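Local coordinates for maintenance of ploidy protein MOB1 (Saccharomyces cerevisiae, PDB 2HJN) that activates the protein kinase Dbf2 in the mitotic exit network, binding it and enabling its phosphorylation by Cdc15 in late anaphase, at residues Pro107-Thr112 / Val130-Tyr135; Ile173-Phe178 / Glu216-Ala221; Gly95-Phe100 / Leu193-Gln198. One frame throughout, in Å; residues are numbered along the deposited sequence.

In the fold
The three contacts lie in one helical domain, which carries a zinc site held by Cys-101, Cys-106, His-183 and His-188. Contacts 1 and 3 both border that site: the side chain of Ala-132 comes within about 4 Å of the zinc ion and that of Ile-97 within about 6 Å, while the two contact centres lie 17 Å apart. Contact 2 is the deeper one, 19 Å from contact 1 between centres. It sits on helix 165-187, the helix that also supplies His-183. Contacts 2 and 3 lie on opposite sides of the chain's centre, 24 Å apart between centres, yet helix 198-214 starts at the last residue of 193-198 and runs to the turn before 216-221.

Contact 1 of 3, residues Pro107-Thr112 / Val130-Tyr135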
loop_
_atom_site.group_PDB
_atom_site.type_symbol
_atom_site.label_atom_id
_atom_site.label_comp_id
_atom_site.label_asym_id
_atom_site.label_seq_id
_atom_site.Cartn_x
_atom_site.Cartn_y
_atom_site.Cartn_z
ATOM N N PRO A 107 -20.215 -1.079 10.453
ATOM C CA PRO A 107 -20.829 -2.143 11.236
ATOM C C PRO A 107 -21.378 -3.363 10.463
ATOM O O PRO A 107 -21.706 -4.354 11.098
ATOM C CB PRO A 107 -21.960 -1.431 12.024
ATOM C CG PRO A 107 -22.205 -0.159 11.346
ATOM C CD PRO A 107 -21.007 0.183 10.477
ATOM N N ARG A 108 -21.495 -3.263 9.135
ATOM C CA ARG A 108 -21.942 -4.341 8.293
ATOM C C ARG A 108 -21.030 -4.368 7.052
ATOM O O ARG A 108 -20.523 -3.327 6.597
ATOM C CB ARG A 108 -23.389 -4.135 7.826
ATOM C CG ARG A 108 -24.472 -4.251 8.908
ATOM C CD ARG A 108 -25.869 -3.967 8.249
ATOM N NE ARG A 108 -25.895 -2.677 7.533
ATOM C CZ ARG A 108 -26.665 -2.386 6.473
ATOM N NH1 ARG A 108 -27.494 -3.303 5.960
ATOM N NH2 ARG A 108 -26.595 -1.168 5.913
HETATM N N MSE A 109 -20.879 -5.542 6.471
HETATM C CA MSE A 109 -20.081 -5.648 5.230
HETATM C C MSE A 109 -21.005 -5.268 4.071
HETATM O O MSE A 109 -21.756 -6.106 3.574
HETATM C CB MSE A 109 -19.476 -7.057 5.089
HETATM C CG MSE A 109 -18.693 -7.295 3.811
HETATM SE SE MSE A 109 -17.067 -6.172 3.696
HETATM C CE MSE A 109 -16.418 -7.218 2.198
ATOM N N ILE A 110 -20.953 -4.005 3.642
ATOM C CA ILE A 110 -21.853 -3.519 2.602
ATOM C C ILE A 110 -21.125 -2.938 1.382
ATOM O O ILE A 110 -19.929 -2.665 1.442
ATOM C CB ILE A 110 -22.900 -2.532 3.166
ATOM C CG1 ILE A 110 -22.205 -1.260 3.709
ATOM C CG2 ILE A 110 -23.684 -3.251 4.304
ATOM C CD1 ILE A 110 -23.096 -0.189 4.207
ATOM N N ALA A 111 -21.865 -2.765 0.278
ATOM C CA ALA A 111 -21.330 -2.173 -0.939
ATOM C C ALA A 111 -22.497 -1.380 -1.414
ATOM O O ALA A 111 -23.304 -1.901 -2.186
ATOM C CB ALA A 111 -20.985 -3.282 -1.953
ATOM N N THR A 112 -22.579 -0.142 -0.923
ATOM C CA THR A 112 -23.813 0.645 -0.790
ATOM C C THR A 112 -24.901 -0.029 0.035
ATOM O O THR A 112 -24.795 -1.210 0.355
ATOM C CB THR A 112 -24.452 1.025 -2.137
ATOM O OG1 THR A 112 -25.082 -0.122 -2.687
ATOM C CG2 THR A 112 -23.385 1.600 -3.145
ATOM N N VAL A 130 -21.814 -9.295 9.859
ATOM C CA VAL A 130 -20.579 -9.011 10.599
ATOM C C VAL A 130 -20.011 -7.650 10.133
ATOM O O VAL A 130 -20.388 -7.132 9.078
ATOM C CB VAL A 130 -19.467 -10.161 10.434
ATOM C CG1 VAL A 130 -19.912 -11.464 11.075
ATOM C CG2 VAL A 130 -19.085 -10.407 8.975
ATOM N N SER A 131 -19.126 -7.042 10.923
ATOM C CA SER A 131 -18.578 -5.680 10.576
ATOM C C SER A 131 -17.683 -5.876 9.346
ATOM O O SER A 131 -17.280 -7.013 9.090
ATOM C CB SER A 131 -17.800 -5.114 11.758
ATOM O OG SER A 131 -16.563 -5.806 11.937
ATOM N N ALA A 132 -17.375 -4.835 8.575
ATOM C CA ALA A 132 -16.574 -5.038 7.337
ATOM C C ALA A 132 -15.186 -5.594 7.691
ATOM O O ALA A 132 -14.720 -6.527 7.075
ATOM C CB ALA A 132 -16.428 -3.729 6.545
ATOM N N PRO A 133 -14.496 -5.006 8.679
ATOM C CA PRO A 133 -13.133 -5.574 8.922
ATOM C C PRO A 133 -13.109 -7.021 9.467
ATOM O O PRO A 133 -12.162 -7.763 9.205
ATOM C CB PRO A 133 -12.538 -4.590 9.913
ATOM C CG PRO A 133 -13.790 -4.059 10.678
ATOM C CD PRO A 133 -14.792 -3.887 9.588
ATOM N N LYS A 134 -14.144 -7.435 10.223
ATOM C CA LYS A 134 -14.266 -8.825 10.630
ATOM C C LYS A 134 -14.473 -9.740 9.440
ATOM O O LYS A 134 -13.836 -10.777 9.368
ATOM C CB LYS A 134 -15.416 -9.031 11.651
ATOM C CG LYS A 134 -15.561 -10.493 12.144
ATOM C CD LYS A 134 -14.454 -10.720 13.198
ATOM C CE LYS A 134 -14.629 -11.977 13.980
ATOM N NZ LYS A 134 -13.707 -11.886 15.148
ATOM N N TYR A 135 -15.380 -9.351 8.539
ATOM C CA TYR A 135 -15.637 -10.019 7.280
ATOM C C TYR A 135 -14.331 -10.213 6.457
ATOM O O TYR A 135 -13.976 -11.331 6.061
ATOM C CB TYR A 135 -16.650 -9.209 6.445
ATOM C CG TYR A 135 -17.015 -9.949 5.164
ATOM C CD1 TYR A 135 -16.118 -9.976 4.097
ATOM C CD2 TYR A 135 -18.190 -10.678 5.047
ATOM C CE1 TYR A 135 -16.383 -10.643 2.948
ATOM C CE2 TYR A 135 -18.480 -11.368 3.865
ATOM C CZ TYR A 135 -17.545 -11.346 2.828
ATOM O OH TYR A 135 -17.734 -12.010 1.633
HETATM O O HOH W 1 -22.567 -8.061 6.894
#
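One water bridges the two backbones: its oxygen accepts from Met-109 N at 3.1 Å and from Val-130 N at 3.3 Å, tying the loop to the residues that lead into helix 132-147. Beside this bridge the main chains run close enough for two CA-H...O contacts, Arg-108 CA to Val-130 O (3.3 Å) and Ser-131 CA to Pro-107 O (3.4 Å). The side chain that fills the interface is Met-109, a selenomethionine. CG stands anti to the backbone N (chi1 177°), which puts it over the Tyr-135 ring; the two side chains cross at about a right angle. Met-109 CG makes a CH-pi contact over one ring face, 3.6 Å from the Tyr-135 centroid and offset toward the rim. The chain then bends at chi2 and brings Met-109 SE 3.8 Å from Ala-132 CB; relative to the ring SE stands obliquely, a Met-aromatic contact, and Met-109 CE touches CD1 and CE1 of Tyr-135. Ser-131 is the N-cap of the helix, its OG accepting a weak bond from Lys-134 N. Ala-132 rests on Cys-106 and His-183, and Ile-110 O is hydrogen-bonded to His-183 ND1; the arrangement therefore belongs to the second shell of the Mob1/phocein zinc site.

Contact 2 of 3, residues Ile173-Phe178 / Glu216-Ala221; sequences ILRRLF and ELLRPA. With SO4 (sulfate ion), chain C.
Arg-175, whose aliphatic part rests on Leu-218, has a flat guanidinium engaged at its edge, with the sulfate sulfur and a water both lying in plane. On the sulfate, O1 takes a bond from Arg-175 NH2, modelled so short that its exact length is doubtful, and a weak one from Arg-175 NE at 3.0 Å. The Arg-176 guanidinium also has O1 at its edge and in plane, although its weak bond, 3.2 Å from Arg-176 NE, goes to sulfate O4, which stands obliquely to it. The sulfate, probably from the crystallisation liquor, is bound by Arg-179 NH1 as well. Three arginines gathered round one such anion are consistent with the basic, phosphate-binding patch described in Mob1 relatives. As for the third flat group, Leu-218 CD1 approaches the Phe-178 ring obliquely, 4.2 Å from Phe-178 CD1. A bend at chi3 (-45°) turns Arg-175 NE out of the line of its chain, and on the far side of this guanidinium the water weakly links Arg-175 NH1 to Leu-217 O.

Residues 216-221 follow a Schellman motif that ends helix 198-214: Glu-216 has positive phi, and Leu-217 N reaches back to Ala-212 O. The chain leaving that turn is laid against helix 165-187 in the helical core of the Mob fold. Leu-218 does most of the apolar work, sending CD2 to Arg-175 CG at 3.7 Å while CD1 goes to the phenyl ring; Phe-208 and Phe-223 also touch its side chain. Leu-174 and Leu-217 meet through CD2 and CD1, modelled tighter than normal van der Waals contact, so the exact fit there is doubtful, and both leucines also pack on helix 75-97.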
loop_
_atom_site.group_PDB
_atom_site.type_symbol
_atom_site.label_atom_id
_atom_site.label_comp_id
_atom_site.label_asym_id
_atom_site.label_seq_id
_atom_site.Cartn_x
_atom_site.Cartn_y
_atom_site.Cartn_z
ATOM N N ILE A 173 -13.261 -18.634 -4.632
ATOM C CA ILE A 173 -12.262 -17.663 -4.207
ATOM C C ILE A 173 -12.391 -16.314 -4.947
ATOM O O ILE A 173 -12.379 -15.264 -4.304
ATOM C CB ILE A 173 -10.784 -18.204 -4.352
ATOM C CG1 ILE A 173 -10.498 -19.346 -3.355
ATOM C CG2 ILE A 173 -9.774 -17.075 -4.036
ATOM C CD1 ILE A 173 -9.157 -20.149 -3.744
ATOM N N LEU A 174 -12.483 -16.340 -6.280
ATOM C CA LEU A 174 -12.714 -15.116 -7.087
ATOM C C LEU A 174 -14.017 -14.402 -6.725
ATOM O O LEU A 174 -14.013 -13.172 -6.543
ATOM C CB LEU A 174 -12.630 -15.410 -8.609
ATOM C CG LEU A 174 -11.256 -15.435 -9.290
ATOM C CD1 LEU A 174 -10.052 -15.638 -8.398
ATOM C CD2 LEU A 174 -11.155 -16.310 -10.526
ATOM N N ARG A 175 -15.122 -15.161 -6.551
ATOM C CA ARG A 175 -16.407 -14.560 -6.152
ATOM C C ARG A 175 -16.292 -13.787 -4.812
ATOM O O ARG A 175 -16.793 -12.654 -4.647
ATOM C CB ARG A 175 -17.507 -15.637 -6.029
ATOM C CG ARG A 175 -18.178 -16.063 -7.292
ATOM C CD ARG A 175 -19.483 -16.909 -6.977
ATOM N NE ARG A 175 -19.370 -17.957 -5.935
ATOM C CZ ARG A 175 -19.127 -19.254 -6.172
ATOM N NH1 ARG A 175 -18.912 -19.705 -7.410
ATOM N NH2 ARG A 175 -19.078 -20.107 -5.171
ATOM N N ARG A 176 -15.631 -14.403 -3.839
ATOM C CA ARG A 176 -15.383 -13.727 -2.543
ATOM C C ARG A 176 -14.416 -12.513 -2.590
ATOM O O ARG A 176 -14.703 -11.447 -2.003
ATOM C CB ARG A 176 -14.964 -14.778 -1.525
ATOM C CG ARG A 176 -16.090 -15.839 -1.363
ATOM C CD ARG A 176 -15.716 -16.956 -0.393
ATOM N NE ARG A 176 -16.613 -18.096 -0.495
ATOM C CZ ARG A 176 -16.682 -19.079 0.405
ATOM N NH1 ARG A 176 -15.909 -19.062 1.506
ATOM N NH2 ARG A 176 -17.514 -20.097 0.196
ATOM N N LEU A 177 -13.280 -12.644 -3.285
ATOM C CA LEU A 177 -12.347 -11.521 -3.386
ATOM C C LEU A 177 -13.007 -10.297 -4.031
ATOM O O LEU A 177 -12.737 -9.157 -3.627
ATOM C CB LEU A 177 -11.085 -11.953 -4.155
ATOM C CG LEU A 177 -10.157 -12.962 -3.447
ATOM C CD1 LEU A 177 -8.930 -13.341 -4.327
ATOM C CD2 LEU A 177 -9.701 -12.498 -2.051
ATOM N N PHE A 178 -13.895 -10.521 -5.005
ATOM C CA PHE A 178 -14.672 -9.397 -5.612
ATOM C C PHE A 178 -15.408 -8.559 -4.592
ATOM O O PHE A 178 -15.364 -7.360 -4.704
ATOM C CB PHE A 178 -15.654 -9.846 -6.733
ATOM C CG PHE A 178 -16.300 -8.672 -7.492
ATOM C CD1 PHE A 178 -15.818 -8.274 -8.744
ATOM C CD2 PHE A 178 -17.406 -8.002 -6.952
ATOM C CE1 PHE A 178 -16.392 -7.202 -9.427
ATOM C CE2 PHE A 178 -17.984 -6.881 -7.618
ATOM C CZ PHE A 178 -17.473 -6.494 -8.845
ATOM N N GLU A 216 -14.276 -17.287 -18.212
ATOM C CA GLU A 216 -15.660 -17.326 -17.708
ATOM C C GLU A 216 -15.852 -17.675 -16.223
ATOM O O GLU A 216 -16.811 -18.339 -15.852
ATOM C CB GLU A 216 -16.685 -18.074 -18.624
ATOM C CG GLU A 216 -16.242 -18.710 -19.915
ATOM C CD GLU A 216 -17.357 -19.622 -20.525
ATOM O OE1 GLU A 216 -18.347 -19.090 -21.093
ATOM O OE2 GLU A 216 -17.245 -20.873 -20.409
ATOM N N LEU A 217 -14.954 -17.181 -15.375
ATOM C CA LEU A 217 -14.989 -17.445 -13.946
ATOM C C LEU A 217 -16.087 -16.618 -13.243
ATOM O O LEU A 217 -16.722 -17.074 -12.283
ATOM C CB LEU A 217 -13.590 -17.175 -13.336
ATOM C CG LEU A 217 -12.416 -17.883 -14.055
ATOM C CD1 LEU A 217 -11.032 -17.376 -13.646
ATOM C CD2 LEU A 217 -12.492 -19.365 -13.917
ATOM N N LEU A 218 -16.306 -15.405 -13.732
ATOM C CA LEU A 218 -17.297 -14.496 -13.161
ATOM C C LEU A 218 -18.225 -14.022 -14.229
ATOM O O LEU A 218 -17.817 -13.767 -15.373
ATOM C CB LEU A 218 -16.646 -13.255 -12.533
ATOM C CG LEU A 218 -15.875 -13.412 -11.231
ATOM C CD1 LEU A 218 -15.589 -12.004 -10.722
ATOM C CD2 LEU A 218 -16.651 -14.214 -10.162
ATOM N N ARG A 219 -19.473 -13.884 -13.822
ATOM C CA ARG A 219 -20.527 -13.501 -14.713
ATOM C C ARG A 219 -21.056 -12.161 -14.225
ATOM O O ARG A 219 -20.875 -11.818 -13.045
ATOM C CB ARG A 219 -21.613 -14.581 -14.721
ATOM C CG ARG A 219 -22.245 -14.838 -13.355
ATOM C CD ARG A 219 -22.702 -16.293 -13.225
ATOM N NE ARG A 219 -23.779 -16.580 -14.173
ATOM C CZ ARG A 219 -25.070 -16.347 -13.944
ATOM N NH1 ARG A 219 -25.468 -15.832 -12.775
ATOM N NH2 ARG A 219 -25.961 -16.640 -14.889
ATOM N N PRO A 220 -21.676 -11.390 -15.140
ATOM C CA PRO A 220 -22.231 -10.061 -14.882
ATOM C C PRO A 220 -22.964 -9.893 -13.539
ATOM O O PRO A 220 -22.690 -8.930 -12.812
ATOM C CB PRO A 220 -23.141 -9.825 -16.107
ATOM C CG PRO A 220 -22.390 -10.494 -17.191
ATOM C CD PRO A 220 -21.848 -11.773 -16.562
ATOM N N ALA A 221 -23.837 -10.833 -13.192
ATOM C CA ALA A 221 -24.435 -10.917 -11.828
ATOM C C ALA A 221 -23.465 -10.984 -10.607
ATOM O O ALA A 221 -23.831 -10.564 -9.506
ATOM C CB ALA A 221 -25.393 -12.117 -11.759
HETATM S S SO4 C . -20.193 -18.116 -2.162
HETATM O O1 SO4 C . -19.223 -18.767 -3.049
HETATM O O2 SO4 C . -21.058 -17.293 -3.025
HETATM O O3 SO4 C . -20.908 -19.065 -1.325
HETATM O O4 SO4 C . -19.597 -17.234 -1.175
HETATM O O HOH W 2 -19.192 -17.412 -9.941
#

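Contact 3 of 3, residues Gly95-Phe100 / Leu193-Gln198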
loop_
_atom_site.group_PDB
_atom_site.type_symbol
_atom_site.label_atom_id
_atom_site.label_comp_id
_atom_site.label_asym_id
_atom_site.label_seq_id
_atom_site.Cartn_x
_atom_site.Cartn_y
_atom_site.Cartn_z
ATOM N N GLY A 95 -4.725 -3.092 3.087
ATOM C CA GLY A 95 -3.711 -2.708 4.042
ATOM C C GLY A 95 -3.436 -1.232 4.026
ATOM O O GLY A 95 -3.097 -0.675 5.045
ATOM N N SER A 96 -3.520 -0.593 2.864
ATOM C CA SER A 96 -3.256 0.844 2.777
ATOM C C SER A 96 -4.301 1.706 3.516
ATOM O O SER A 96 -4.000 2.804 4.029
ATOM C CB SER A 96 -3.121 1.288 1.301
ATOM O OG SER A 96 -4.389 1.418 0.681
ATOM N N ILE A 97 -5.527 1.199 3.595
ATOM C CA ILE A 97 -6.615 1.978 4.199
ATOM C C ILE A 97 -7.190 1.366 5.486
ATOM O O ILE A 97 -8.219 1.841 5.996
ATOM C CB ILE A 97 -7.729 2.337 3.165
ATOM C CG1 ILE A 97 -8.213 1.099 2.381
ATOM C CG2 ILE A 97 -7.199 3.365 2.204
ATOM C CD1 ILE A 97 -9.324 0.320 3.032
ATOM N N THR A 98 -6.525 0.325 5.993
ATOM C CA THR A 98 -7.111 -0.503 7.065
ATOM C C THR A 98 -7.505 0.268 8.352
ATOM O O THR A 98 -8.501 -0.102 9.061
ATOM C CB THR A 98 -6.165 -1.670 7.453
ATOM O OG1 THR A 98 -6.840 -2.500 8.391
ATOM C CG2 THR A 98 -4.849 -1.153 8.126
ATOM N N GLU A 99 -6.747 1.315 8.661
ATOM C CA GLU A 99 -7.071 2.132 9.844
ATOM C C GLU A 99 -8.357 2.938 9.690
ATOM O O GLU A 99 -8.843 3.465 10.672
ATOM C CB GLU A 99 -5.921 3.074 10.253
ATOM C CG GLU A 99 -4.665 2.405 10.779
ATOM C CD GLU A 99 -3.587 3.447 11.183
ATOM O OE1 GLU A 99 -3.805 4.228 12.120
ATOM O OE2 GLU A 99 -2.543 3.507 10.537
ATOM N N PHE A 100 -8.894 3.054 8.470
ATOM C CA PHE A 100 -10.162 3.787 8.194
ATOM C C PHE A 100 -11.403 2.878 8.151
ATOM O O PHE A 100 -12.518 3.350 7.973
ATOM C CB PHE A 100 -10.045 4.533 6.861
ATOM C CG PHE A 100 -8.806 5.416 6.761
ATOM C CD1 PHE A 100 -7.794 5.118 5.850
ATOM C CD2 PHE A 100 -8.636 6.492 7.615
ATOM C CE1 PHE A 100 -6.640 5.905 5.764
ATOM C CE2 PHE A 100 -7.480 7.291 7.540
ATOM C CZ PHE A 100 -6.481 6.993 6.604
ATOM N N LEU A 193 -7.766 7.739 -2.803
ATOM C CA LEU A 193 -7.446 9.008 -3.487
ATOM C C LEU A 193 -6.465 9.900 -2.714
ATOM O O LEU A 193 -5.489 10.416 -3.286
ATOM C CB LEU A 193 -8.787 9.768 -3.730
ATOM C CG LEU A 193 -8.970 10.772 -4.869
ATOM C CD1 LEU A 193 -8.585 10.166 -6.178
ATOM C CD2 LEU A 193 -10.436 11.251 -4.921
ATOM N N GLU A 194 -6.732 10.124 -1.429
ATOM C CA GLU A 194 -5.754 10.793 -0.508
ATOM C C GLU A 194 -4.295 10.250 -0.617
ATOM O O GLU A 194 -3.318 11.014 -0.499
ATOM C CB GLU A 194 -6.259 10.639 0.929
ATOM C CG GLU A 194 -5.510 11.393 2.028
ATOM C CD GLU A 194 -5.590 10.709 3.444
ATOM O OE1 GLU A 194 -4.535 10.773 4.134
ATOM O OE2 GLU A 194 -6.676 10.126 3.866
ATOM N N LEU A 195 -4.168 8.935 -0.838
ATOM C CA LEU A 195 -2.869 8.261 -0.901
ATOM C C LEU A 195 -2.371 8.090 -2.348
ATOM O O LEU A 195 -1.330 7.462 -2.602
ATOM C CB LEU A 195 -2.969 6.911 -0.189
ATOM C CG LEU A 195 -3.240 6.912 1.330
ATOM C CD1 LEU A 195 -3.563 5.506 1.831
ATOM C CD2 LEU A 195 -2.032 7.541 2.076
ATOM N N ASN A 196 -3.130 8.634 -3.296
ATOM C CA ASN A 196 -2.764 8.617 -4.715
ATOM C C ASN A 196 -2.717 7.171 -5.253
ATOM O O ASN A 196 -1.897 6.844 -6.072
ATOM C CB ASN A 196 -1.444 9.395 -4.995
ATOM C CG ASN A 196 -1.435 10.795 -4.360
ATOM O OD1 ASN A 196 -2.371 11.590 -4.543
ATOM N ND2 ASN A 196 -0.380 11.085 -3.565
ATOM N N LEU A 197 -3.642 6.319 -4.802
ATOM C CA LEU A 197 -3.643 4.902 -5.205
ATOM C C LEU A 197 -4.766 4.573 -6.163
ATOM O O LEU A 197 -5.035 3.401 -6.415
ATOM C CB LEU A 197 -3.786 4.006 -3.975
ATOM C CG LEU A 197 -2.530 3.905 -3.129
ATOM C CD1 LEU A 197 -2.833 3.274 -1.722
ATOM C CD2 LEU A 197 -1.556 3.030 -3.905
ATOM N N GLN A 198 -5.418 5.614 -6.701
ATOM C CA GLN A 198 -6.550 5.415 -7.633
ATOM C C GLN A 198 -6.191 4.593 -8.847
ATOM O O GLN A 198 -6.977 3.722 -9.255
ATOM C CB GLN A 198 -7.247 6.742 -8.051
ATOM C CG GLN A 198 -6.319 7.732 -8.732
ATOM C CD GLN A 198 -5.812 8.831 -7.845
ATOM O OE1 GLN A 198 -5.834 10.040 -8.218
ATOM N NE2 GLN A 198 -5.351 8.459 -6.683
#
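Ser-96 meets Leu-197 through its hydroxyl end, OG lying 3.4 Å from Leu-197 CD1 and CB 3.6 Å from the same methyl. The serine holds OG between its backbone N and carbonyl carbon (chi1 78°), where it hydrogen-bonds to Leu-93 O one turn back, so the methyl packs against a hydroxyl already occupied within its own helix. Leu-195 comes in from beside the serine backbone: its CD1 is 3.5 Å from Ser-96 O and 4.2 Å from Ile-97 CG2. Both leucines adopt the same shape, CG beside the backbone N and CD1 extended, so that each reaches across with CD1. Ile-97 also packs on the zinc ligand His-188, so this face borders the zinc site. Farther along, Glu-194 has CG anti to its backbone N (chi1 -173°) and stays extended beyond it, bringing OE2 4.2 Å from Phe-100 CZ. Ring and carboxylate planes stand 68° apart, a loose contact; the stronger partner of this carboxylate is His-30 of the second subunit, bonded to OE1, and the Phe-100 ring meets that same histidine edge-to-face. A Schellman motif at Asn-196 turns the chain, and Leu-197 takes the N-cap position of helix 198-214. The contact thus joins the end of helix 75-97 and the 3-10 turn 98-100 to the end of helix 189-194 and the short link to helix 198-214, with Met-92 of the second subunit packing on both Ser-96 and Leu-197.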